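Local coordinates for SUMO1 linked HERC2 ZZ domain (Small ubiquitin-related modifier 1,E3 ubiquitin-protein ligase HERC2) (Homo sapiens, PDB 6WW3), which joins the tail of SUMO1 to the ZZ zinc-finger domain of HERC2, a ubiquitin ligase whose ZZ domain binds histone H3 and SUMO1, at residues G10-C13 with M18-I21; D14-F19 with E38-T43; G23-C28 with D33-E38; K44-N47 with T51-R54. All coordinates share one frame; numbering follows the deposited sequence.

Interaction 1: residues G10-C13 with M18-I21. With ZN (zinc ion), chain C.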
loop_
_atom_site.group_PDB
_atom_site.type_symbol
_atom_site.label_atom_id
_atom_site.label_comp_id
_atom_site.label_asym_id
_atom_site.label_seq_id
_atom_site.Cartn_x
_atom_site.Cartn_y
_atom_site.Cartn_z
ATOM N N GLY A 10 6.292 -0.107 -9.842
ATOM C CA GLY A 10 5.057 -0.388 -10.545
ATOM C C GLY A 10 3.794 -0.324 -9.713
ATOM O O GLY A 10 2.712 -0.572 -10.256
ATOM N N VAL A 11 3.881 0.034 -8.433
ATOM C CA VAL A 11 2.728 0.039 -7.534
ATOM C C VAL A 11 2.350 1.488 -7.260
ATOM O O VAL A 11 3.173 2.269 -6.759
ATOM C CB VAL A 11 3.025 -0.720 -6.229
ATOM C CG1 VAL A 11 1.783 -0.766 -5.333
ATOM C CG2 VAL A 11 3.504 -2.114 -6.535
ATOM N N THR A 12 1.107 1.845 -7.574
ATOM C CA THR A 12 0.552 3.161 -7.276
ATOM C C THR A 12 -0.308 3.056 -6.021
ATOM O O THR A 12 -1.041 2.079 -5.852
ATOM C CB THR A 12 -0.313 3.663 -8.445
ATOM O OG1 THR A 12 0.411 3.564 -9.678
ATOM C CG2 THR A 12 -0.752 5.103 -8.246
ATOM N N CYS A 13 -0.216 4.049 -5.130
ATOM C CA CYS A 13 -1.177 4.142 -4.031
ATOM C C CYS A 13 -2.491 4.723 -4.553
ATOM O O CYS A 13 -2.525 5.843 -5.068
ATOM C CB CYS A 13 -0.650 4.999 -2.886
ATOM S SG CYS A 13 -1.911 5.357 -1.607
ATOM N N MET A 18 0.673 8.251 -5.026
ATOM C CA MET A 18 2.117 8.046 -4.848
ATOM C C MET A 18 2.602 6.938 -5.780
ATOM O O MET A 18 1.957 5.895 -5.895
ATOM C CB MET A 18 2.422 7.672 -3.390
ATOM C CG MET A 18 3.871 7.274 -3.099
ATOM S SD MET A 18 4.105 6.515 -1.475
ATOM C CE MET A 18 3.684 7.868 -0.384
ATOM N N PHE A 19 3.709 7.188 -6.485
ATOM C CA PHE A 19 4.257 6.200 -7.422
ATOM C C PHE A 19 5.759 6.355 -7.647
ATOM O O PHE A 19 6.215 7.409 -8.078
ATOM C CB PHE A 19 3.559 6.284 -8.777
ATOM C CG PHE A 19 4.082 5.303 -9.785
ATOM C CD1 PHE A 19 3.618 3.998 -9.802
ATOM C CD2 PHE A 19 5.068 5.668 -10.677
ATOM C CE1 PHE A 19 4.108 3.090 -10.725
ATOM C CE2 PHE A 19 5.572 4.752 -11.586
ATOM C CZ PHE A 19 5.087 3.466 -11.610
ATOM N N PRO A 20 6.532 5.296 -7.369
ATOM C CA PRO A 20 6.082 4.036 -6.771
ATOM C C PRO A 20 5.830 4.233 -5.289
ATOM O O PRO A 20 6.327 5.233 -4.747
ATOM C CB PRO A 20 7.273 3.097 -6.983
ATOM C CG PRO A 20 8.460 4.035 -6.915
ATOM C CD PRO A 20 7.985 5.298 -7.612
ATOM N N ILE A 21 5.053 3.350 -4.650
ATOM C CA ILE A 21 4.916 3.424 -3.201
ATOM C C ILE A 21 6.296 3.262 -2.572
ATOM O O ILE A 21 7.049 2.340 -2.915
ATOM C CB ILE A 21 3.942 2.351 -2.686
ATOM C CG1 ILE A 21 2.527 2.587 -3.235
ATOM C CG2 ILE A 21 3.920 2.327 -1.136
ATOM C CD1 ILE A 21 1.475 1.731 -2.592
HETATM ZN ZN ZN C . -1.129 7.153 -0.333
#

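Interaction 2: residues D14-F19 with E38-T43. With ZN (zinc ion), chain C.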
loop_
_atom_site.group_PDB
_atom_site.type_symbol
_atom_site.label_atom_id
_atom_site.label_comp_id
_atom_site.label_asym_id
_atom_site.label_seq_id
_atom_site.Cartn_x
_atom_site.Cartn_y
_atom_site.Cartn_z
ATOM N N ASP A 14 -3.574 3.977 -4.411
ATOM C CA ASP A 14 -4.851 4.463 -4.915
ATOM C C ASP A 14 -5.442 5.568 -4.062
ATOM O O ASP A 14 -6.444 6.154 -4.470
ATOM C CB ASP A 14 -5.842 3.310 -5.031
ATOM C CG ASP A 14 -5.420 2.306 -6.076
ATOM O OD1 ASP A 14 -5.438 2.666 -7.260
ATOM O OD2 ASP A 14 -5.061 1.166 -5.721
ATOM N N GLY A 15 -4.858 5.860 -2.906
ATOM C CA GLY A 15 -5.344 6.928 -2.061
ATOM C C GLY A 15 -4.800 8.294 -2.426
ATOM O O GLY A 15 -5.540 9.279 -2.399
ATOM N N CYS A 16 -3.512 8.362 -2.795
ATOM C CA CYS A 16 -2.827 9.628 -3.014
ATOM C C CYS A 16 -2.019 9.662 -4.301
ATOM O O CYS A 16 -1.327 10.655 -4.546
ATOM C CB CYS A 16 -1.899 9.949 -1.828
ATOM S SG CYS A 16 -0.447 8.881 -1.694
ATOM N N GLN A 17 -2.074 8.600 -5.109
ATOM C CA GLN A 17 -1.368 8.485 -6.383
ATOM C C GLN A 17 0.151 8.495 -6.232
ATOM O O GLN A 17 0.857 8.696 -7.224
ATOM C CB GLN A 17 -1.784 9.588 -7.369
ATOM C CG GLN A 17 -3.283 9.739 -7.537
ATOM C CD GLN A 17 -3.993 8.418 -7.734
ATOM O OE1 GLN A 17 -4.968 8.122 -7.047
ATOM N NE2 GLN A 17 -3.508 7.612 -8.673
ATOM N N MET A 18 0.673 8.251 -5.026
ATOM C CA MET A 18 2.117 8.046 -4.848
ATOM C C MET A 18 2.602 6.938 -5.780
ATOM O O MET A 18 1.957 5.895 -5.895
ATOM C CB MET A 18 2.422 7.672 -3.390
ATOM C CG MET A 18 3.871 7.274 -3.099
ATOM S SD MET A 18 4.105 6.515 -1.475
ATOM C CE MET A 18 3.684 7.868 -0.384
ATOM N N PHE A 19 3.709 7.188 -6.485
ATOM C CA PHE A 19 4.257 6.200 -7.422
ATOM C C PHE A 19 5.759 6.355 -7.647
ATOM O O PHE A 19 6.215 7.409 -8.078
ATOM C CB PHE A 19 3.559 6.284 -8.777
ATOM C CG PHE A 19 4.082 5.303 -9.785
ATOM C CD1 PHE A 19 3.618 3.998 -9.802
ATOM C CD2 PHE A 19 5.068 5.668 -10.677
ATOM C CE1 PHE A 19 4.108 3.090 -10.725
ATOM C CE2 PHE A 19 5.572 4.752 -11.586
ATOM C CZ PHE A 19 5.087 3.466 -11.610
ATOM N N GLU A 38 1.335 3.706 3.490
ATOM C CA GLU A 38 1.022 3.537 4.909
ATOM C C GLU A 38 0.204 4.704 5.448
ATOM O O GLU A 38 -0.753 4.493 6.204
ATOM C CB GLU A 38 2.291 3.341 5.740
ATOM C CG GLU A 38 1.995 3.143 7.229
ATOM C CD GLU A 38 3.179 2.608 8.021
ATOM O OE1 GLU A 38 4.173 2.163 7.410
ATOM O OE2 GLU A 38 3.124 2.665 9.262
ATOM N N THR A 39 0.555 5.940 5.078
ATOM C CA THR A 39 -0.235 7.082 5.528
ATOM C C THR A 39 -1.683 6.950 5.073
ATOM O O THR A 39 -2.609 7.110 5.869
ATOM C CB THR A 39 0.346 8.396 5.010
ATOM O OG1 THR A 39 1.685 8.560 5.490
ATOM C CG2 THR A 39 -0.512 9.554 5.509
ATOM N N CYS A 40 -1.894 6.631 3.791
ATOM C CA CYS A 40 -3.254 6.442 3.294
ATOM C C CYS A 40 -3.944 5.289 4.002
ATOM O O CYS A 40 -5.140 5.370 4.314
ATOM C CB CYS A 40 -3.238 6.195 1.787
ATOM S SG CYS A 40 -2.969 7.678 0.839
ATOM N N PHE A 41 -3.210 4.199 4.256
ATOM C CA PHE A 41 -3.808 3.069 4.955
ATOM C C PHE A 41 -4.342 3.479 6.316
ATOM O O PHE A 41 -5.354 2.938 6.765
ATOM C CB PHE A 41 -2.807 1.927 5.117
ATOM C CG PHE A 41 -3.313 0.813 5.996
ATOM C CD1 PHE A 41 -4.397 0.031 5.597
ATOM C CD2 PHE A 41 -2.718 0.549 7.216
ATOM C CE1 PHE A 41 -4.880 -0.991 6.401
ATOM C CE2 PHE A 41 -3.187 -0.483 8.035
ATOM C CZ PHE A 41 -4.272 -1.249 7.631
ATOM N N LYS A 42 -3.664 4.413 6.991
ATOM C CA LYS A 42 -4.051 4.857 8.323
ATOM C C LYS A 42 -5.125 5.941 8.316
ATOM O O LYS A 42 -5.682 6.222 9.380
ATOM C CB LYS A 42 -2.836 5.410 9.084
ATOM C CG LYS A 42 -1.709 4.441 9.412
ATOM C CD LYS A 42 -2.102 3.377 10.379
ATOM C CE LYS A 42 -0.861 2.611 10.808
ATOM N NZ LYS A 42 -1.195 1.360 11.555
ATOM N N THR A 43 -5.409 6.588 7.177
ATOM C CA THR A 43 -6.249 7.789 7.210
ATOM C C THR A 43 -7.410 7.777 6.224
ATOM O O THR A 43 -8.393 8.497 6.420
ATOM C CB THR A 43 -5.403 9.045 6.961
ATOM O OG1 THR A 43 -4.816 8.993 5.651
ATOM C CG2 THR A 43 -4.299 9.158 7.992
HETATM ZN ZN ZN C . -1.129 7.153 -0.333
#

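Interaction 3: residues G23-C28 with D33-E38. With ZN (zinc ion), chain C; ZN (zinc ion), chain D.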
loop_
_atom_site.group_PDB
_atom_site.type_symbol
_atom_site.label_atom_id
_atom_site.label_comp_id
_atom_site.label_asym_id
_atom_site.label_seq_id
_atom_site.Cartn_x
_atom_site.Cartn_y
_atom_site.Cartn_z
ATOM N N GLY A 23 8.104 2.870 1.365
ATOM C CA GLY A 23 7.688 2.347 2.650
ATOM C C GLY A 23 6.924 1.041 2.517
ATOM O O GLY A 23 7.035 0.320 1.519
ATOM N N SER A 24 6.144 0.724 3.555
ATOM C CA SER A 24 5.328 -0.482 3.508
ATOM C C SER A 24 4.137 -0.277 2.581
ATOM O O SER A 24 3.528 0.795 2.543
ATOM C CB SER A 24 4.839 -0.895 4.898
ATOM O OG SER A 24 5.913 -1.313 5.727
ATOM N N ARG A 25 3.817 -1.322 1.829
ATOM C CA ARG A 25 2.707 -1.340 0.889
ATOM C C ARG A 25 1.553 -2.140 1.482
ATOM O O ARG A 25 1.756 -3.214 2.048
ATOM C CB ARG A 25 3.168 -1.966 -0.433
ATOM C CG ARG A 25 2.072 -2.465 -1.337
ATOM C CD ARG A 25 2.613 -3.359 -2.444
ATOM N NE ARG A 25 1.542 -3.757 -3.357
ATOM C CZ ARG A 25 1.639 -4.676 -4.310
ATOM N NH1 ARG A 25 2.773 -5.329 -4.504
ATOM N NH2 ARG A 25 0.582 -4.940 -5.072
ATOM N N PHE A 26 0.338 -1.625 1.351
ATOM C CA PHE A 26 -0.842 -2.311 1.875
ATOM C C PHE A 26 -1.775 -2.654 0.719
ATOM O O PHE A 26 -2.455 -1.773 0.184
ATOM C CB PHE A 26 -1.553 -1.466 2.933
ATOM C CG PHE A 26 -0.733 -1.260 4.179
ATOM C CD1 PHE A 26 -0.902 -2.094 5.278
ATOM C CD2 PHE A 26 0.240 -0.266 4.232
ATOM C CE1 PHE A 26 -0.133 -1.921 6.420
ATOM C CE2 PHE A 26 1.015 -0.091 5.369
ATOM C CZ PHE A 26 0.817 -0.920 6.465
ATOM N N LYS A 27 -1.827 -3.938 0.354
ATOM C CA LYS A 27 -2.663 -4.403 -0.749
ATOM C C LYS A 27 -3.989 -4.935 -0.213
ATOM O O LYS A 27 -4.007 -5.786 0.679
ATOM C CB LYS A 27 -1.955 -5.493 -1.556
ATOM C CG LYS A 27 -2.832 -6.043 -2.709
ATOM C CD LYS A 27 -2.065 -7.024 -3.597
ATOM C CE LYS A 27 -2.962 -7.686 -4.647
ATOM N NZ LYS A 27 -3.724 -6.718 -5.497
ATOM N N CYS A 28 -5.092 -4.436 -0.749
ATOM C CA CYS A 28 -6.393 -4.945 -0.330
ATOM C C CYS A 28 -6.580 -6.374 -0.812
ATOM O O CYS A 28 -6.320 -6.677 -1.979
ATOM C CB CYS A 28 -7.529 -4.072 -0.852
ATOM S SG CYS A 28 -9.111 -4.625 -0.196
ATOM N N ASP A 33 -7.449 -4.723 -7.490
ATOM C CA ASP A 33 -6.127 -4.174 -7.764
ATOM C C ASP A 33 -5.955 -2.862 -7.004
ATOM O O ASP A 33 -5.803 -1.806 -7.616
ATOM C CB ASP A 33 -5.962 -3.975 -9.278
ATOM C CG ASP A 33 -4.609 -3.391 -9.673
ATOM O OD1 ASP A 33 -4.619 -2.515 -10.545
ATOM O OD2 ASP A 33 -3.554 -3.793 -9.139
ATOM N N PHE A 34 -6.011 -2.907 -5.669
ATOM C CA PHE A 34 -6.073 -1.697 -4.854
ATOM C C PHE A 34 -4.973 -1.725 -3.802
ATOM O O PHE A 34 -4.867 -2.691 -3.039
ATOM C CB PHE A 34 -7.453 -1.554 -4.191
ATOM C CG PHE A 34 -7.679 -0.220 -3.498
ATOM C CD1 PHE A 34 -7.109 0.044 -2.262
ATOM C CD2 PHE A 34 -8.474 0.758 -4.089
ATOM C CE1 PHE A 34 -7.311 1.274 -1.624
ATOM C CE2 PHE A 34 -8.697 1.978 -3.459
ATOM C CZ PHE A 34 -8.109 2.236 -2.216
ATOM N N ASP A 35 -4.198 -0.647 -3.732
ATOM C CA ASP A 35 -3.079 -0.531 -2.805
ATOM C C ASP A 35 -3.116 0.822 -2.111
ATOM O O ASP A 35 -3.554 1.816 -2.688
ATOM C CB ASP A 35 -1.728 -0.703 -3.517
ATOM C CG ASP A 35 -1.615 -2.027 -4.255
ATOM O OD1 ASP A 35 -2.006 -2.086 -5.438
ATOM O OD2 ASP A 35 -1.109 -3.000 -3.665
ATOM N N PHE A 36 -2.650 0.841 -0.858
ATOM C CA PHE A 36 -2.462 2.049 -0.060
ATOM C C PHE A 36 -0.999 2.179 0.338
ATOM O O PHE A 36 -0.371 1.187 0.705
ATOM C CB PHE A 36 -3.271 1.989 1.241
ATOM C CG PHE A 36 -4.666 2.522 1.141
ATOM C CD1 PHE A 36 -4.982 3.546 0.267
ATOM C CD2 PHE A 36 -5.661 2.017 1.963
ATOM C CE1 PHE A 36 -6.266 4.051 0.211
ATOM C CE2 PHE A 36 -6.951 2.522 1.904
ATOM C CZ PHE A 36 -7.250 3.538 1.028
ATOM N N CYS A 37 -0.471 3.398 0.334
ATOM C CA CYS A 37 0.725 3.628 1.127
ATOM C C CYS A 37 0.337 3.642 2.608
ATOM O O CYS A 37 -0.844 3.565 2.965
ATOM C CB CYS A 37 1.422 4.922 0.714
ATOM S SG CYS A 37 0.568 6.423 1.250
ATOM N N GLU A 38 1.335 3.706 3.490
ATOM C CA GLU A 38 1.022 3.537 4.909
ATOM C C GLU A 38 0.204 4.704 5.448
ATOM O O GLU A 38 -0.753 4.493 6.204
ATOM C CB GLU A 38 2.291 3.341 5.740
ATOM C CG GLU A 38 1.995 3.143 7.229
ATOM C CD GLU A 38 3.179 2.608 8.021
ATOM O OE1 GLU A 38 4.173 2.163 7.410
ATOM O OE2 GLU A 38 3.124 2.665 9.262
HETATM ZN ZN ZN C . -1.129 7.153 -0.333
HETATM ZN ZN ZN D . -10.720 -3.077 -0.827
HETATM O O HOH W 1 4.119 3.511 2.756
HETATM O O HOH W 2 5.722 2.767 5.494
HETATM O O HOH W 3 -6.100 -5.700 -4.527
HETATM O O HOH W 4 -2.658 -4.537 -6.503
HETATM O O HOH W 5 -3.258 -6.569 -8.353
#

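Interaction 4: residues K44-N47 with T51-R54. With ZN (zinc ion), chain D.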
loop_
_atom_site.group_PDB
_atom_site.type_symbol
_atom_site.label_atom_id
_atom_site.label_comp_id
_atom_site.label_asym_id
_atom_site.label_seq_id
_atom_site.Cartn_x
_atom_site.Cartn_y
_atom_site.Cartn_z
ATOM N N LYS A 44 -7.290 7.039 5.131
ATOM C CA LYS A 44 -8.342 7.041 4.127
ATOM C C LYS A 44 -9.437 6.056 4.489
ATOM O O LYS A 44 -9.184 4.999 5.071
ATOM C CB LYS A 44 -7.800 6.708 2.736
ATOM C CG LYS A 44 -7.484 7.903 1.843
ATOM C CD LYS A 44 -6.423 8.797 2.370
ATOM C CE LYS A 44 -5.914 9.686 1.260
ATOM N NZ LYS A 44 -4.937 10.665 1.802
ATOM N N LYS A 45 -10.662 6.408 4.114
ATOM C CA LYS A 45 -11.795 5.522 4.314
ATOM C C LYS A 45 -11.817 4.442 3.233
ATOM O O LYS A 45 -11.508 4.698 2.065
ATOM C CB LYS A 45 -13.086 6.343 4.319
ATOM N N HIS A 46 -12.153 3.221 3.644
ATOM C CA HIS A 46 -12.211 2.075 2.752
ATOM C C HIS A 46 -13.219 1.116 3.353
ATOM O O HIS A 46 -13.464 1.153 4.560
ATOM C CB HIS A 46 -10.836 1.401 2.601
ATOM C CG HIS A 46 -10.716 0.516 1.397
ATOM N ND1 HIS A 46 -10.422 1.002 0.143
ATOM C CD2 HIS A 46 -10.848 -0.825 1.256
ATOM C CE1 HIS A 46 -10.379 0.001 -0.717
ATOM N NE2 HIS A 46 -10.644 -1.117 -0.069
ATOM N N ASN A 47 -13.798 0.258 2.505
ATOM C CA ASN A 47 -14.763 -0.726 2.973
ATOM C C ASN A 47 -14.229 -1.394 4.224
ATOM O O ASN A 47 -13.141 -1.971 4.209
ATOM C CB ASN A 47 -15.030 -1.755 1.871
ATOM C CG ASN A 47 -16.079 -2.796 2.262
ATOM O OD1 ASN A 47 -16.021 -3.379 3.342
ATOM N ND2 ASN A 47 -17.014 -3.065 1.357
ATOM N N THR A 51 -9.856 -6.372 4.114
ATOM C CA THR A 51 -8.643 -6.507 4.916
ATOM C C THR A 51 -7.453 -6.338 3.988
ATOM O O THR A 51 -7.510 -6.737 2.822
ATOM C CB THR A 51 -8.544 -7.865 5.639
ATOM O OG1 THR A 51 -8.552 -8.922 4.672
ATOM C CG2 THR A 51 -9.713 -8.057 6.610
ATOM N N PHE A 52 -6.398 -5.709 4.491
ATOM C CA PHE A 52 -5.195 -5.438 3.718
ATOM C C PHE A 52 -4.046 -6.349 4.142
ATOM O O PHE A 52 -3.877 -6.638 5.328
ATOM C CB PHE A 52 -4.775 -3.974 3.886
ATOM C CG PHE A 52 -5.668 -2.999 3.181
ATOM C CD1 PHE A 52 -6.925 -2.686 3.690
ATOM C CD2 PHE A 52 -5.251 -2.396 2.011
ATOM C CE1 PHE A 52 -7.743 -1.791 3.047
ATOM C CE2 PHE A 52 -6.064 -1.486 1.352
ATOM C CZ PHE A 52 -7.307 -1.182 1.868
ATOM N N GLY A 53 -3.235 -6.762 3.175
ATOM C CA GLY A 53 -2.003 -7.478 3.453
ATOM C C GLY A 53 -0.830 -6.520 3.445
ATOM O O GLY A 53 -0.692 -5.697 2.538
ATOM N N ARG A 54 -0.009 -6.596 4.492
ATOM C CA ARG A 54 1.166 -5.736 4.568
ATOM C C ARG A 54 2.319 -6.352 3.783
ATOM O O ARG A 54 2.752 -7.471 4.078
ATOM C CB ARG A 54 1.595 -5.508 6.013
ATOM C CG ARG A 54 2.736 -4.505 6.120
ATOM C CD ARG A 54 3.408 -4.590 7.491
ATOM N NE ARG A 54 2.824 -3.691 8.476
ATOM C CZ ARG A 54 3.407 -2.576 8.912
ATOM N NH1 ARG A 54 4.593 -2.215 8.440
ATOM N NH2 ARG A 54 2.804 -1.817 9.820
HETATM ZN ZN ZN D . -10.720 -3.077 -0.827
#

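Interaction 1: residues G10-C13 with M18-I21
Met18 begins the contact through its carbonyl, which takes the backbone N-H of Cys13: Cys13 N lies 3.0 Å from Met18 O, the bond is nearly straight at 164°, and the donor sits in the carbonyl plane. The same oxygen is brushed by a backbone C-H, with Thr12 CA 3.4 Å from Met18 O. Phe19 comes next. With CG anti to the backbone N (chi1 180°), its ring reaches back along 10-13. There its CE1 meets Gly10 C at the ring edge, 3.6 Å away, and its CD1 lies 3.2 Å from Thr12 OG1, which approaches obliquely. Pro20, entered through a cis peptide bond, offers its CA-H to Val11 O at 3.4 Å. That carbonyl is claimed more firmly by Ile21, whose N stands 3.0 Å from Val11 O in a bond bent to 145°. The Ile21 side chain then reaches across to the opposing segment, its terminal CD1 3.7 Å from Val11 CG1 and 3.9 Å from Cys13 CB. An alanine in place of Ile21 is likely to leave Val11 CG1 and Cys13 CB without their apolar partner, opening a gap next to Cys13. Asp35 and Cys37 pack against Ile21 from elsewhere in the HERC2 ZZ part, where this whole contact lies. Cys13 SG is bound to zinc together with Cys16, Cys37 and Cys40, so the bond at its own N and the methyl against its CB imply a ligand positioned by backbone and apolar contacts as well as by the metal.

Interaction 2: residues D14-F19 with E38-T43
Cys16 and Cys40 meet through a shared zinc ion, a metal-bridged contact joining the loop 14-19 to helix 38-43 within the HERC2 ZZ part of the fusion. The ion is 2.3 Å from Cys16 SG and 2.2 Å from Cys40 SG. Direct packing is slight: Cys40 SG rests 3.7 Å from Cys16 CB and 3.8 Å from Gly15 C. The two thiolates come at the metal by different torsions. Cys16 holds SG between its backbone N and carbonyl carbon, the crowded position (chi1 70°), whereas Cys40 points SG beside its own backbone N, from the helix toward the loop. Gly15 lies at the closest backbone approach, and a CB there would be directed into Cys40 SG, so the missing side chain lets the loop come in. Within the loop, Met18 N makes a weak hydrogen bond to Cys16 SG. In the helix, Thr43 OG1 donates to Thr39 O at 2.9 Å, from above the carbonyl plane. Cys13 and Cys37 complete the tetrahedral site. Two Cys-X-X-Cys pairs far apart in sequence thus grip one ion, as in the cross-brace zinc binding of ZZ domains.

Interaction 3: residues G23-C28 with D33-E38
Arg25 crosses Asp35 at a slant and grips it side-on, NE and NH2 both reaching the single oxygen OD2, at 2.8 and 2.9 Å. That oxygen sits in the guanidinium plane, but the two flat groups are turned 49° apart, and both nitrogens meet OD2 from the same side of the carboxylate and out of its plane. The Arg25 chain, extended from CG to NE, carries the charge over to the neighbouring strand. Lys27 faces the same way as Asp35, its CB 3.4 Å from Asp35 OD2, while its NZ takes a less direct route: one water accepts from NZ and donates to both Asp35 OD1 and Asp33 OD2. The opposite face of the hairpin is aromatic. Phe26 and Phe36 emerge side by side, and the Phe26 ring swings along the strand until CE2 rests 3.7 Å from Glu38 CB, the ring and carboxylate planes 73° apart. Phe34 sets its ring edge on the Phe36 face, with CE1 3.4 Å above the plane and over its centre. Phe41, from the following helix, stacks on Phe26. Between these two faces the backbones pair antiparallel: Phe26 and Phe36 exchange two hydrogen bonds, Phe36 N to Phe26 O being 2.8 Å, and Cys28 N reaches Phe34 O at 2.9 Å. Cys28 binds one zinc and Cys37, at the N-cap of helix 38-43, the other. A short beta hairpin with a ligand of one ion on its first strand and a ligand of the other where its second leads into the helix, all in the HERC2 part, is the centre of the ZZ zinc finger's cross-braced fold.

Interaction 4: residues K44-N47 with T51-R54
The second zinc site, of two cysteines and two histidines, is where His46 and Phe52 meet, in a T-shaped (edge-to-face) aromatic pair. Phe52 presents its edge and His46 its face: CZ of Phe52 stands 3.6 Å above the imidazole plane, offset toward the rim. That CZ is closest to His46 CD2, and the neighbouring CE1 of Phe52 lies 3.7 Å from the same carbon. Ring centroids of His46 and Phe52 are 5.0 Å apart, with planes inclined at 66°. His46 holds CG anti to its backbone N (chi1 -162°), which carries the imidazole from the loop 44-47 in toward strand 52-55 and lets NE2 bind the zinc at 2.1 Å. Cys28, Cys31 and His50 complete the tetrahedron. In the ZZ fold this pair of histidines, His46 and His50, supplies the last two ligands of the cross-brace, after the helix, and strand 52-55 then returns to pair with strand 25-28 through Gly53 and Lys27. Phe52 therefore approaches the imidazole from the edge strand of the central sheet. The metal on NE2 probably withdraws charge from the imidazole. A serine in place of Phe52 would probably leave CD2 and CG of His46 without the ring edge that packs on them and give the imidazole more room to tilt about its bond to zinc. Phe52 also packs against Phe36, Phe41 and Cys28, its ring nearly parallel to that of Phe36 and edge-to-face with that of Phe41, while Phe34 meets the His46 ring as well.

How the interactions relate
All four contacts lie in the HERC2 part of the fusion. Along the chain, interaction 1 comes first and shares Met18 and Phe19 with interaction 2, interaction 3 is nested inside the loop that interaction 2 closes, and interaction 4 follows. Interaction 3 is central, its centre about 9, 7 and 8 Å from those of interactions 1, 2 and 4; interactions 1 and 4 lie about 16 Å apart between centres. The hairpin's strand 35-36 leads into helix 38-43, and its strand 25-28 neighbours strand 52-55 in one sheet. Interactions 1 to 3 touch one zinc, 3 and 4 the other, so the hairpin ties both sites together. Two metal ions and a small sheet probably stabilise this small domain.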